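Local atomic coordinates of extracellular solute-binding protein family 5 (Brucella melitensis, PDB entry 4ONY), a protein that probably binds peptides or related solutes in the periplasm and hands them to an ABC transporter for uptake. Residues S262-F267 against P280-K285; F289-V292 against K296-K299; D300-G305 against P588-T593. All coordinates share one frame; numbering follows the deposited sequence.

Interaction 1: residues S262-F267 against P280-K285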
ATOM      1  N   SER A 262       5.900  15.669 -19.285  1.00 18.72           N
ATOM      2  CA  SER A 262       7.234  16.251 -19.184  1.00 19.09           C
ATOM      3  C   SER A 262       8.249  15.188 -18.732  1.00 17.89           C
ATOM      4  O   SER A 262       9.337  15.082 -19.267  1.00 17.25           O
ATOM      5  CB  SER A 262       7.188  17.411 -18.158  1.00 19.88           C
ATOM      6  OG  SER A 262       8.470  18.017 -18.049  1.00 20.97           O
ATOM      7  N   LEU A 263       7.840  14.399 -17.747  1.00 17.45           N
ATOM      8  CA  LEU A 263       8.658  13.342 -17.192  1.00 16.99           C
ATOM      9  C   LEU A 263       8.936  12.273 -18.284  1.00 17.08           C
ATOM     10  O   LEU A 263      10.098  11.931 -18.548  1.00 15.79           O
ATOM     11  CB  LEU A 263       7.951  12.745 -15.980  1.00 16.64           C
ATOM     12  CG  LEU A 263       8.819  11.985 -14.961  1.00 16.45           C
ATOM     13  CD1 LEU A 263       8.092  11.923 -13.629  1.00 16.50           C
ATOM     14  CD2 LEU A 263       9.140  10.575 -15.435  1.00 16.10           C
ATOM     15  N   PHE A 264       7.871  11.823 -18.948  1.00 16.68           N
ATOM     16  CA  PHE A 264       7.958  10.830 -20.015  1.00 16.96           C
ATOM     17  C   PHE A 264       8.874  11.297 -21.150  1.00 17.66           C
ATOM     18  O   PHE A 264       9.735  10.553 -21.592  1.00 17.80           O
ATOM     19  CB  PHE A 264       6.550  10.490 -20.518  1.00 16.56           C
ATOM     20  CG  PHE A 264       6.479   9.363 -21.522  1.00 17.16           C
ATOM     21  CD1 PHE A 264       6.850   8.076 -21.173  1.00 17.00           C
ATOM     22  CD2 PHE A 264       5.979   9.592 -22.812  1.00 17.83           C
ATOM     23  CE1 PHE A 264       6.764   7.043 -22.092  1.00 17.38           C
ATOM     24  CE2 PHE A 264       5.902   8.544 -23.736  1.00 18.85           C
ATOM     25  CZ  PHE A 264       6.274   7.262 -23.360  1.00 17.59           C
ATOM     26  N   GLU A 265       8.742  12.542 -21.578  1.00 18.59           N
ATOM     27  CA  GLU A 265       9.615  13.083 -22.621  1.00 19.82           C
ATOM     28  C   GLU A 265      11.092  13.047 -22.199  1.00 18.13           C
ATOM     29  O   GLU A 265      11.987  12.773 -23.003  1.00 16.94           O
ATOM     30  CB  GLU A 265       9.210  14.505 -23.010  1.00 22.15           C
ATOM     31  CG  GLU A 265       7.931  14.592 -23.816  1.00 24.86           C
ATOM     32  CD  GLU A 265       8.004  13.836 -25.132  1.00 27.44           C
ATOM     33  OE1 GLU A 265       9.050  13.957 -25.818  1.00 32.21           O
ATOM     34  OE2 GLU A 265       7.039  13.104 -25.457  1.00 29.57           O
ATOM     35  N   SER A 266      11.350  13.337 -20.932  1.00 17.20           N
ATOM     36  CA  SER A 266      12.729  13.344 -20.444  1.00 17.05           C
ATOM     37  C   SER A 266      13.283  11.885 -20.399  1.00 17.16           C
ATOM     38  O   SER A 266      14.472  11.658 -20.671  1.00 17.41           O
ATOM     39  CB  SER A 266      12.758  13.988 -19.071  1.00 17.07           C
ATOM     40  OG  SER A 266      14.074  14.143 -18.585  1.00 17.71           O
ATOM     41  N   PHE A 267      12.420  10.901 -20.077  1.00 16.31           N
ATOM     42  CA  PHE A 267      12.763   9.485 -20.217  1.00 16.01           C
ATOM     43  C   PHE A 267      13.112   9.142 -21.678  1.00 16.34           C
ATOM     44  O   PHE A 267      14.124   8.474 -21.935  1.00 15.97           O
ATOM     45  CB  PHE A 267      11.637   8.574 -19.731  1.00 15.52           C
ATOM     46  CG  PHE A 267      11.880   7.105 -20.010  1.00 15.26           C
ATOM     47  CD1 PHE A 267      12.901   6.428 -19.371  1.00 15.45           C
ATOM     48  CD2 PHE A 267      11.103   6.424 -20.906  1.00 15.12           C
ATOM     49  CE1 PHE A 267      13.155   5.093 -19.638  1.00 15.34           C
ATOM     50  CE2 PHE A 267      11.322   5.080 -21.163  1.00 15.51           C
ATOM     51  CZ  PHE A 267      12.355   4.413 -20.539  1.00 15.21           C
ATOM     52  N   PRO A 280      -2.400   2.546 -18.838  1.00 15.59           N
ATOM     53  CA  PRO A 280      -2.463   1.468 -19.788  1.00 15.65           C
ATOM     54  C   PRO A 280      -2.514   1.910 -21.233  1.00 15.99           C
ATOM     55  O   PRO A 280      -2.040   1.170 -22.113  1.00 16.20           O
ATOM     56  CB  PRO A 280      -3.763   0.736 -19.441  1.00 15.91           C
ATOM     57  CG  PRO A 280      -4.565   1.698 -18.678  1.00 16.06           C
ATOM     58  CD  PRO A 280      -3.627   2.669 -18.045  1.00 15.75           C
ATOM     59  N   ILE A 281      -3.091   3.069 -21.490  1.00 15.29           N
ATOM     60  CA  ILE A 281      -3.163   3.608 -22.839  1.00 15.55           C
ATOM     61  C   ILE A 281      -1.741   4.003 -23.277  1.00 15.15           C
ATOM     62  O   ILE A 281      -1.307   3.663 -24.405  1.00 14.80           O
ATOM     63  CB  ILE A 281      -4.123   4.821 -22.921  1.00 16.22           C
ATOM     64  CG1 ILE A 281      -5.551   4.400 -22.546  1.00 17.04           C
ATOM     65  CG2 ILE A 281      -4.132   5.444 -24.307  1.00 16.61           C
ATOM     66  CD1 ILE A 281      -6.092   3.264 -23.391  1.00 17.78           C
ATOM     67  N   ARG A 282      -1.012   4.681 -22.405  1.00 14.66           N
ATOM     68  CA  ARG A 282       0.376   5.070 -22.724  1.00 14.99           C
ATOM     69  C   ARG A 282       1.249   3.840 -22.970  1.00 14.53           C
ATOM     70  O   ARG A 282       1.984   3.773 -23.942  1.00 13.96           O
ATOM     71  CB  ARG A 282       0.991   5.948 -21.614  1.00 15.13           C
ATOM     72  CG  ARG A 282       2.377   6.507 -21.943  1.00 15.81           C
ATOM     73  CD  ARG A 282       2.729   7.759 -21.113  1.00 15.93           C
ATOM     74  NE  ARG A 282       2.681   7.381 -19.719  1.00 16.06           N
ATOM     75  CZ  ARG A 282       2.298   8.161 -18.723  1.00 15.85           C
ATOM     76  NH1 ARG A 282       1.993   9.427 -18.924  1.00 16.66           N
ATOM     77  NH2 ARG A 282       2.256   7.658 -17.523  1.00 14.95           N
ATOM     78  N   TRP A 283       1.159   2.854 -22.087  1.00 14.11           N
ATOM     79  CA  TRP A 283       1.943   1.626 -22.246  1.00 14.29           C
ATOM     80  C   TRP A 283       1.657   0.957 -23.606  1.00 15.77           C
ATOM     81  O   TRP A 283       2.545   0.519 -24.279  1.00 15.59           O
ATOM     82  CB  TRP A 283       1.593   0.668 -21.131  1.00 13.95           C
ATOM     83  CG  TRP A 283       2.496  -0.594 -21.004  1.00 13.83           C
ATOM     84  CD1 TRP A 283       2.111  -1.887 -21.247  1.00 13.91           C
ATOM     85  CD2 TRP A 283       3.858  -0.662 -20.576  1.00 13.25           C
ATOM     86  NE1 TRP A 283       3.133  -2.742 -20.982  1.00 13.64           N
ATOM     87  CE2 TRP A 283       4.224  -2.029 -20.566  1.00 13.49           C
ATOM     88  CE3 TRP A 283       4.794   0.276 -20.181  1.00 13.25           C
ATOM     89  CZ2 TRP A 283       5.498  -2.469 -20.161  1.00 13.26           C
ATOM     90  CZ3 TRP A 283       6.070  -0.166 -19.775  1.00 12.96           C
ATOM     91  CH2 TRP A 283       6.398  -1.528 -19.762  1.00 12.86           C
ATOM     92  N   GLU A 284       0.391   0.921 -23.994  1.00 17.90           N
ATOM     93  CA  GLU A 284      -0.041   0.240 -25.197  1.00 21.04           C
ATOM     94  C   GLU A 284       0.329   1.013 -26.448  1.00 21.10           C
ATOM     95  O   GLU A 284       0.714   0.415 -27.405  1.00 21.43           O
ATOM     96  CB  GLU A 284      -1.552   0.054 -25.151  1.00 24.36           C
ATOM     97  CG  GLU A 284      -2.220  -0.347 -26.448  1.00 29.09           C
ATOM     98  CD  GLU A 284      -1.980  -1.813 -26.751  1.00 33.92           C
ATOM     99  OE1 GLU A 284      -1.660  -2.538 -25.776  1.00 36.49           O
ATOM    100  OE2 GLU A 284      -2.127  -2.213 -27.943  1.00 39.55           O
ATOM    101  N   LYS A 285       0.236   2.336 -26.409  1.00 19.98           N
ATOM    102  CA  LYS A 285       0.317   3.179 -27.606  1.00 20.81           C
ATOM    103  C   LYS A 285       1.632   3.928 -27.805  1.00 19.51           C
ATOM    104  O   LYS A 285       2.031   4.163 -28.944  1.00 18.73           O
ATOM    105  CB  LYS A 285      -0.762   4.273 -27.518  1.00 21.51           C
ATOM    106  CG  LYS A 285      -2.167   3.734 -27.560  1.00 22.74           C
ATOM    107  CD  LYS A 285      -2.467   3.102 -28.898  1.00 24.41           C
ATOM    108  CE  LYS A 285      -3.963   2.922 -29.098  1.00 25.78           C
ATOM    109  NZ  LYS A 285      -4.260   2.456 -30.482  1.00 27.33           N
TER
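Arg282 NH2 makes salt bridges with two carboxylate oxygens, Glu277 OE2 and Glu260 OE1, while Arg282 CD lies over the face of the Phe264 ring. The contact lies in a helix-strand-helix unit of this family 5 solute-binding protein. Helix 260-268 and helix 280-285 follow each other with strand 274-277 between them. Glu260 belongs to the first helix and Glu277 to the strand, so one arginine links all three elements. The helices stand well apart. Their nearest CA atoms, Phe264 CA and Arg282 CA, are 9.9 Å from each other. Between the two segments, Phe264 and Arg282 alone touch. Their side chains start toward each other and slide past in opposite directions. The real packing is a CH-pi contact: Arg282 CD sits 3.9 Å from the centroid of the Phe264 ring, only 3° off the ring normal. A bend at chi3 (59°) lifts the guanidinium away from the ring, its plane tilted 27° from it. Arg282 CZ ends 5.5 Å from the Phe264 ring centroid, so any cation-pi attraction is weak at most. The two carboxylates hold the charged end and would balance its charge. Phe275 of the strand also touches the Arg282 side chain. The methylene is nearly centred on the Phe264 ring: Arg282 CD is 4.1 Å from each of Phe264 CG, CD1 and CD2.

Interaction 2: residues F289-V292 against K296-K299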
ATOM      1  N   PHE A 289       8.592   4.440 -30.029  1.00 20.03           N
ATOM      2  CA  PHE A 289       9.705   5.305 -30.425  1.00 19.83           C
ATOM      3  C   PHE A 289      10.959   4.453 -30.662  1.00 20.03           C
ATOM      4  O   PHE A 289      10.996   3.294 -30.246  1.00 20.11           O
ATOM      5  CB  PHE A 289       9.934   6.425 -29.399  1.00 19.47           C
ATOM      6  CG  PHE A 289      10.180   5.956 -27.992  1.00 18.84           C
ATOM      7  CD1 PHE A 289       9.134   5.735 -27.130  1.00 18.56           C
ATOM      8  CD2 PHE A 289      11.470   5.810 -27.514  1.00 18.89           C
ATOM      9  CE1 PHE A 289       9.374   5.361 -25.802  1.00 18.23           C
ATOM     10  CE2 PHE A 289      11.712   5.420 -26.198  1.00 18.63           C
ATOM     11  CZ  PHE A 289      10.664   5.210 -25.340  1.00 17.83           C
ATOM     12  N   PRO A 290      11.927   4.973 -31.431  1.00 21.16           N
ATOM     13  CA  PRO A 290      12.982   4.130 -32.009  1.00 21.24           C
ATOM     14  C   PRO A 290      13.782   3.335 -31.013  1.00 20.65           C
ATOM     15  O   PRO A 290      14.070   2.166 -31.278  1.00 20.87           O
ATOM     16  CB  PRO A 290      13.889   5.140 -32.716  1.00 21.99           C
ATOM     17  CG  PRO A 290      12.956   6.217 -33.160  1.00 22.38           C
ATOM     18  CD  PRO A 290      11.931   6.328 -32.033  1.00 21.69           C
ATOM     19  N   ALA A 291      14.125   3.941 -29.882  1.00 19.99           N
ATOM     20  CA  ALA A 291      14.925   3.254 -28.874  1.00 19.82           C
ATOM     21  C   ALA A 291      14.278   1.931 -28.452  1.00 19.41           C
ATOM     22  O   ALA A 291      14.991   0.922 -28.253  1.00 18.59           O
ATOM     23  CB  ALA A 291      15.157   4.147 -27.663  1.00 19.17           C
ATOM     24  N   VAL A 292      12.937   1.915 -28.368  1.00 19.03           N
ATOM     25  CA  VAL A 292      12.233   0.688 -27.956  1.00 18.92           C
ATOM     26  C   VAL A 292      12.402  -0.324 -29.069  1.00 20.31           C
ATOM     27  O   VAL A 292      12.697  -1.492 -28.800  1.00 20.38           O
ATOM     28  CB  VAL A 292      10.712   0.892 -27.699  1.00 18.43           C
ATOM     29  CG1 VAL A 292      10.036  -0.431 -27.358  1.00 18.34           C
ATOM     30  CG2 VAL A 292      10.492   1.906 -26.609  1.00 18.18           C
ATOM     31  N   LYS A 296      17.126  -0.593 -27.190  1.00 20.39           N
ATOM     32  CA  LYS A 296      17.845   0.221 -26.229  1.00 20.44           C
ATOM     33  C   LYS A 296      17.018   0.542 -24.981  1.00 19.12           C
ATOM     34  O   LYS A 296      17.577   0.763 -23.896  1.00 19.55           O
ATOM     35  CB  LYS A 296      18.304   1.515 -26.899  1.00 22.46           C
ATOM     36  CG  LYS A 296      19.371   1.283 -27.935  1.00 25.85           C
ATOM     37  CD  LYS A 296      19.684   2.611 -28.630  1.00 28.94           C
ATOM     38  CE  LYS A 296      20.931   2.497 -29.501  1.00 32.07           C
ATOM     39  NZ  LYS A 296      20.834   3.563 -30.515  1.00 35.01           N
ATOM     40  N   VAL A 297      15.708   0.678 -25.172  1.00 18.35           N
ATOM     41  CA  VAL A 297      14.723   0.757 -24.084  1.00 17.45           C
ATOM     42  C   VAL A 297      13.972  -0.568 -24.078  1.00 17.40           C
ATOM     43  O   VAL A 297      13.485  -1.026 -25.118  1.00 17.09           O
ATOM     44  CB  VAL A 297      13.765   1.960 -24.250  1.00 16.71           C
ATOM     45  CG1 VAL A 297      12.540   1.845 -23.350  1.00 16.20           C
ATOM     46  CG2 VAL A 297      14.488   3.263 -23.963  1.00 16.63           C
ATOM     47  N   ILE A 298      13.901  -1.172 -22.895  1.00 17.35           N
ATOM     48  CA  ILE A 298      13.217  -2.407 -22.672  1.00 17.68           C
ATOM     49  C   ILE A 298      11.982  -2.130 -21.845  1.00 16.93           C
ATOM     50  O   ILE A 298      12.061  -1.520 -20.790  1.00 15.98           O
ATOM     51  CB  ILE A 298      14.147  -3.406 -21.963  1.00 19.09           C
ATOM     52  CG1 ILE A 298      15.355  -3.638 -22.876  1.00 20.83           C
ATOM     53  CG2 ILE A 298      13.446  -4.753 -21.764  1.00 19.44           C
ATOM     54  CD1 ILE A 298      16.462  -4.468 -22.242  1.00 22.20           C
ATOM     55  N   LYS A 299      10.833  -2.622 -22.309  1.00 17.15           N
ATOM     56  CA  LYS A 299       9.603  -2.614 -21.518  1.00 16.78           C
ATOM     57  C   LYS A 299       9.544  -3.837 -20.604  1.00 17.69           C
ATOM     58  O   LYS A 299       9.158  -4.922 -21.053  1.00 19.19           O
ATOM     59  CB  LYS A 299       8.390  -2.569 -22.459  1.00 16.90           C
ATOM     60  CG  LYS A 299       8.371  -1.329 -23.329  1.00 16.92           C
ATOM     61  CD  LYS A 299       7.170  -1.315 -24.260  1.00 17.22           C
ATOM     62  CE  LYS A 299       5.947  -0.894 -23.479  1.00 16.88           C
ATOM     63  NZ  LYS A 299       4.747  -1.366 -24.159  1.00 16.98           N
TER
HETATM   64  O   HOH W   1      12.847  -2.965 -26.514  1.00 22.54           O
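Val297 fills the apolar centre, sending one methyl to each of two neighbours on the short helix 290-293. Its CG1 lies 3.8 Å from Val292 CG2. Its other methyl, Val297 CG2, rests 3.9 Å from Ala291 CB. Phe289, at the N-cap of the helix, adds its ring at a longer distance. Its chi1 of 56° sets CG between the backbone N and the carbonyl carbon, and the ring end swings in toward Val297 CG2. Val292 CG2 also lies over one face of this ring, offset toward the rim. Trp571 of the adjacent strand 566-571 touches Ala291, Lys296 and Val297.

Farther out, the backbone closes this helix-to-strand turn. Val297 N donates to Ala291 O at 3.2 Å, almost straight at 170°, but from well above the carbonyl plane. Lys296 N gives the same oxygen a second, weak bond. At the edge, a water lies between Val292 O and Val297 O, but its 2.5 Å to Val297 O is short and that bond is doubtful. Lys299 only brushes Val292 with its chain. The return into strand 297-302 therefore rests on methyl packing and on one carbonyl, Ala291 O, that takes two N-H donors.

Interaction 3: residues D300-G305 against P588-T593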
ATOM      1  N   ASP A 300       9.923  -3.689 -19.335  1.00 17.27           N
ATOM      2  CA  ASP A 300       9.940  -4.821 -18.421  1.00 17.71           C
ATOM      3  C   ASP A 300       8.570  -4.979 -17.759  1.00 16.04           C
ATOM      4  O   ASP A 300       7.885  -3.989 -17.498  1.00 15.11           O
ATOM      5  CB  ASP A 300      10.933  -4.639 -17.280  1.00 20.12           C
ATOM      6  CG  ASP A 300      12.248  -5.307 -17.512  1.00 23.90           C
ATOM      7  OD1 ASP A 300      12.367  -6.088 -18.447  1.00 34.81           O
ATOM      8  OD2 ASP A 300      13.196  -5.043 -16.757  1.00 25.67           O
ATOM      9  N   THR A 301       8.220  -6.212 -17.446  1.00 14.72           N
ATOM     10  CA  THR A 301       7.080  -6.478 -16.639  1.00 15.27           C
ATOM     11  C   THR A 301       7.409  -7.428 -15.479  1.00 15.12           C
ATOM     12  O   THR A 301       8.299  -8.275 -15.585  1.00 14.28           O
ATOM     13  CB  THR A 301       5.972  -7.088 -17.462  1.00 16.06           C
ATOM     14  OG1 THR A 301       6.311  -8.446 -17.699  1.00 17.40           O
ATOM     15  CG2 THR A 301       5.746  -6.331 -18.779  1.00 15.95           C
ATOM     16  N   PHE A 302       6.689  -7.243 -14.375  1.00 14.56           N
ATOM     17  CA  PHE A 302       6.896  -8.008 -13.156  1.00 14.77           C
ATOM     18  C   PHE A 302       5.551  -8.403 -12.540  1.00 15.54           C
ATOM     19  O   PHE A 302       4.538  -7.790 -12.822  1.00 14.70           O
ATOM     20  CB  PHE A 302       7.636  -7.144 -12.139  1.00 14.38           C
ATOM     21  CG  PHE A 302       8.919  -6.537 -12.651  1.00 14.07           C
ATOM     22  CD1 PHE A 302       8.905  -5.316 -13.283  1.00 14.14           C
ATOM     23  CD2 PHE A 302      10.121  -7.162 -12.477  1.00 14.14           C
ATOM     24  CE1 PHE A 302      10.059  -4.741 -13.772  1.00 13.74           C
ATOM     25  CE2 PHE A 302      11.287  -6.611 -12.932  1.00 13.90           C
ATOM     26  CZ  PHE A 302      11.250  -5.400 -13.621  1.00 14.14           C
ATOM     27  N   GLU A 303       5.545  -9.450 -11.722  1.00 15.81           N
ATOM     28  CA  GLU A 303       4.363  -9.784 -10.973  1.00 17.53           C
ATOM     29  C   GLU A 303       4.707  -9.717  -9.542  1.00 16.70           C
ATOM     30  O   GLU A 303       5.872  -9.796  -9.175  1.00 18.39           O
ATOM     31  CB  GLU A 303       3.871 -11.187 -11.307  1.00 19.50           C
ATOM     32  CG  GLU A 303       3.345 -11.284 -12.707  1.00 21.71           C
ATOM     33  CD  GLU A 303       2.950 -12.712 -13.055  1.00 24.10           C
ATOM     34  OE1 GLU A 303       3.856 -13.472 -13.504  1.00 24.93           O
ATOM     35  OE2 GLU A 303       1.756 -13.032 -12.887  1.00 24.17           O
ATOM     36  N   LYS A 304       3.701  -9.548  -8.728  1.00 16.64           N
ATOM     37  CA  LYS A 304       3.917  -9.452  -7.302  1.00 16.58           C
ATOM     38  C   LYS A 304       2.808 -10.223  -6.612  1.00 15.93           C
ATOM     39  O   LYS A 304       1.737 -10.416  -7.183  1.00 15.41           O
ATOM     40  CB  LYS A 304       3.958  -7.988  -6.869  1.00 17.04           C
ATOM     41  CG  LYS A 304       2.644  -7.230  -7.014  1.00 18.27           C
ATOM     42  CD  LYS A 304       2.890  -5.766  -6.672  1.00 19.73           C
ATOM     43  CE  LYS A 304       1.638  -4.901  -6.810  1.00 22.08           C
ATOM     44  NZ  LYS A 304       0.751  -5.052  -5.631  1.00 22.21           N
ATOM     45  N   GLY A 305       3.089 -10.656  -5.387  1.00 16.62           N
ATOM     46  CA  GLY A 305       2.145 -11.354  -4.578  1.00 16.33           C
ATOM     47  C   GLY A 305       1.560 -10.524  -3.437  1.00 15.89           C
ATOM     48  O   GLY A 305       0.713 -11.012  -2.711  1.00 15.64           O
ATOM     49  N   PRO A 588      16.251  -0.790  -5.281  1.00 14.59           N
ATOM     50  CA  PRO A 588      17.521  -0.802  -4.562  1.00 14.73           C
ATOM     51  C   PRO A 588      18.432  -2.009  -4.881  1.00 14.97           C
ATOM     52  O   PRO A 588      19.597  -1.977  -4.528  1.00 14.84           O
ATOM     53  CB  PRO A 588      17.097  -0.850  -3.086  1.00 14.70           C
ATOM     54  CG  PRO A 588      15.761  -0.211  -3.071  1.00 14.76           C
ATOM     55  CD  PRO A 588      15.108  -0.622  -4.369  1.00 14.32           C
ATOM     56  N   ALA A 589      17.884  -3.066  -5.492  1.00 14.50           N
ATOM     57  CA  ALA A 589      18.667  -4.192  -5.937  1.00 14.63           C
ATOM     58  C   ALA A 589      19.108  -4.078  -7.410  1.00 14.60           C
ATOM     59  O   ALA A 589      19.825  -4.966  -7.932  1.00 15.00           O
ATOM     60  CB  ALA A 589      17.857  -5.445  -5.734  1.00 14.82           C
ATOM     61  N   TRP A 590      18.704  -3.006  -8.101  1.00 13.58           N
ATOM     62  CA  TRP A 590      19.109  -2.828  -9.497  1.00 13.61           C
ATOM     63  C   TRP A 590      20.550  -2.265  -9.553  1.00 14.09           C
ATOM     64  O   TRP A 590      21.109  -1.816  -8.513  1.00 14.25           O
ATOM     65  CB  TRP A 590      18.106  -1.909 -10.239  1.00 13.47           C
ATOM     66  CG  TRP A 590      16.737  -2.574 -10.402  1.00 13.14           C
ATOM     67  CD1 TRP A 590      16.225  -3.562  -9.632  1.00 13.08           C
ATOM     68  CD2 TRP A 590      15.752  -2.282 -11.389  1.00 13.05           C
ATOM     69  NE1 TRP A 590      14.966  -3.900 -10.060  1.00 12.87           N
ATOM     70  CE2 TRP A 590      14.650  -3.126 -11.140  1.00 12.80           C
ATOM     71  CE3 TRP A 590      15.679  -1.375 -12.447  1.00 13.20           C
ATOM     72  CZ2 TRP A 590      13.514  -3.118 -11.930  1.00 12.87           C
ATOM     73  CZ3 TRP A 590      14.530  -1.337 -13.219  1.00 13.01           C
ATOM     74  CH2 TRP A 590      13.472  -2.215 -12.971  1.00 13.12           C
ATOM     75  N   TRP A 591      21.125  -2.281 -10.742  1.00 14.31           N
ATOM     76  CA  TRP A 591      22.511  -1.831 -10.958  1.00 15.32           C
ATOM     77  C   TRP A 591      22.708  -1.274 -12.357  1.00 16.06           C
ATOM     78  O   TRP A 591      21.805  -1.309 -13.220  1.00 15.82           O
ATOM     79  CB  TRP A 591      23.524  -2.962 -10.650  1.00 15.54           C
ATOM     80  CG  TRP A 591      23.490  -4.144 -11.574  1.00 15.92           C
ATOM     81  CD1 TRP A 591      24.142  -4.259 -12.762  1.00 16.46           C
ATOM     82  CD2 TRP A 591      22.770  -5.361 -11.404  1.00 16.11           C
ATOM     83  NE1 TRP A 591      23.889  -5.461 -13.334  1.00 16.93           N
ATOM     84  CE2 TRP A 591      23.041  -6.168 -12.525  1.00 16.50           C
ATOM     85  CE3 TRP A 591      21.909  -5.850 -10.423  1.00 16.09           C
ATOM     86  CZ2 TRP A 591      22.513  -7.464 -12.671  1.00 16.61           C
ATOM     87  CZ3 TRP A 591      21.361  -7.144 -10.581  1.00 15.64           C
ATOM     88  CH2 TRP A 591      21.667  -7.920 -11.691  1.00 16.15           C
ATOM     89  N   HIS A 592      23.883  -0.706 -12.565  1.00 17.79           N
ATOM     90  CA  HIS A 592      24.275  -0.169 -13.840  1.00 18.91           C
ATOM     91  C   HIS A 592      25.179  -1.188 -14.497  1.00 20.47           C
ATOM     92  O   HIS A 592      26.051  -1.754 -13.834  1.00 19.84           O
ATOM     93  CB  HIS A 592      25.007   1.146 -13.621  1.00 19.72           C
ATOM     94  CG  HIS A 592      25.117   1.982 -14.849  1.00 20.77           C
ATOM     95  ND1 HIS A 592      25.890   1.627 -15.934  1.00 21.94           N
ATOM     96  CD2 HIS A 592      24.550   3.162 -15.166  1.00 21.26           C
ATOM     97  CE1 HIS A 592      25.818   2.569 -16.856  1.00 21.83           C
ATOM     98  NE2 HIS A 592      25.010   3.510 -16.415  1.00 22.18           N
ATOM     99  N   THR A 593      24.993  -1.423 -15.799  1.00 22.52           N
ATOM    100  CA  THR A 593      25.852  -2.361 -16.513  1.00 25.91           C
ATOM    101  C   THR A 593      27.282  -1.832 -16.562  1.00 27.42           C
ATOM    102  O   THR A 593      27.513  -0.634 -16.476  1.00 25.89           O
ATOM    103  CB  THR A 593      25.436  -2.588 -17.978  1.00 28.19           C
ATOM    104  OG1 THR A 593      25.382  -1.328 -18.654  1.00 30.31           O
ATOM    105  CG2 THR A 593      24.115  -3.195 -18.044  1.00 29.38           C
TER
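Phe302 and Trp590 meet at their outer ring atoms, with Phe302 CZ 3.6 Å from Trp590 CZ2. The contact ties strand 297-302, an outer strand of a three-stranded antiparallel sheet, to the C-terminal segment. This is its tight part, and both residues are buried. The side chains come from opposite directions, and only the far rim of the indole's six-membered ring is used. The second approach, Phe302 CZ to Trp590 CH2, is 3.9 Å. The ring planes are tilted by 37° and the centroids are 5.9 Å apart. The pair is thus oblique, neither a stack nor a T-shaped contact. In Trp590, chi1 of -68° puts CG beside the backbone N and directs the indole toward strand 297-302.

The core continues beyond the pair. His576 meets both rings, edge-to-face with Phe302, and Tyr585 meets Phe302 as well. Val568 and Ile574 pack on Trp590.

The other side is loose. Thr301 and Glu303 are exposed and take no part across the contact. Asp300 starts toward the C-terminal segment but stops short of it. Its OD2 instead accepts a hydrogen bond from His576 NE2 and makes a salt bridge with Arg570 NE. Past Trp590 the chain forms the short strand 591-592, paired with 574-575. At the end of that strand, His592 ND1 donates to Thr593 O at 2.8 Å, in the carbonyl plane and on a lone pair.

The union of the two segments is therefore apolar and aromatic. Its polar connection is indirect, through His576, which bonds Asp300 and packs on both rings.

How the interactions relate
From the N terminus, interaction 1 closes the loop from helix 260-268 through strand 274-277 to helix 280-285. Interaction 2 then closes the much shorter turn from helix 290-293 into strand 297-302. Interaction 3 starts on that same strand and reaches 283 residues on to the C-terminal segment. The three are in series; none nests or crosses. Interactions 1 and 2 touch directly: Trp283 and Lys299 probably share a hydrogen bond, and Phe267 packs on Val297 and Phe289. Trp283 also packs against Asp300 and Thr301 of interaction 3. Strand 566-571 pairs with 274-277 and 297-302 in one small antiparallel sheet, which the C-terminal segment reaches through Trp590.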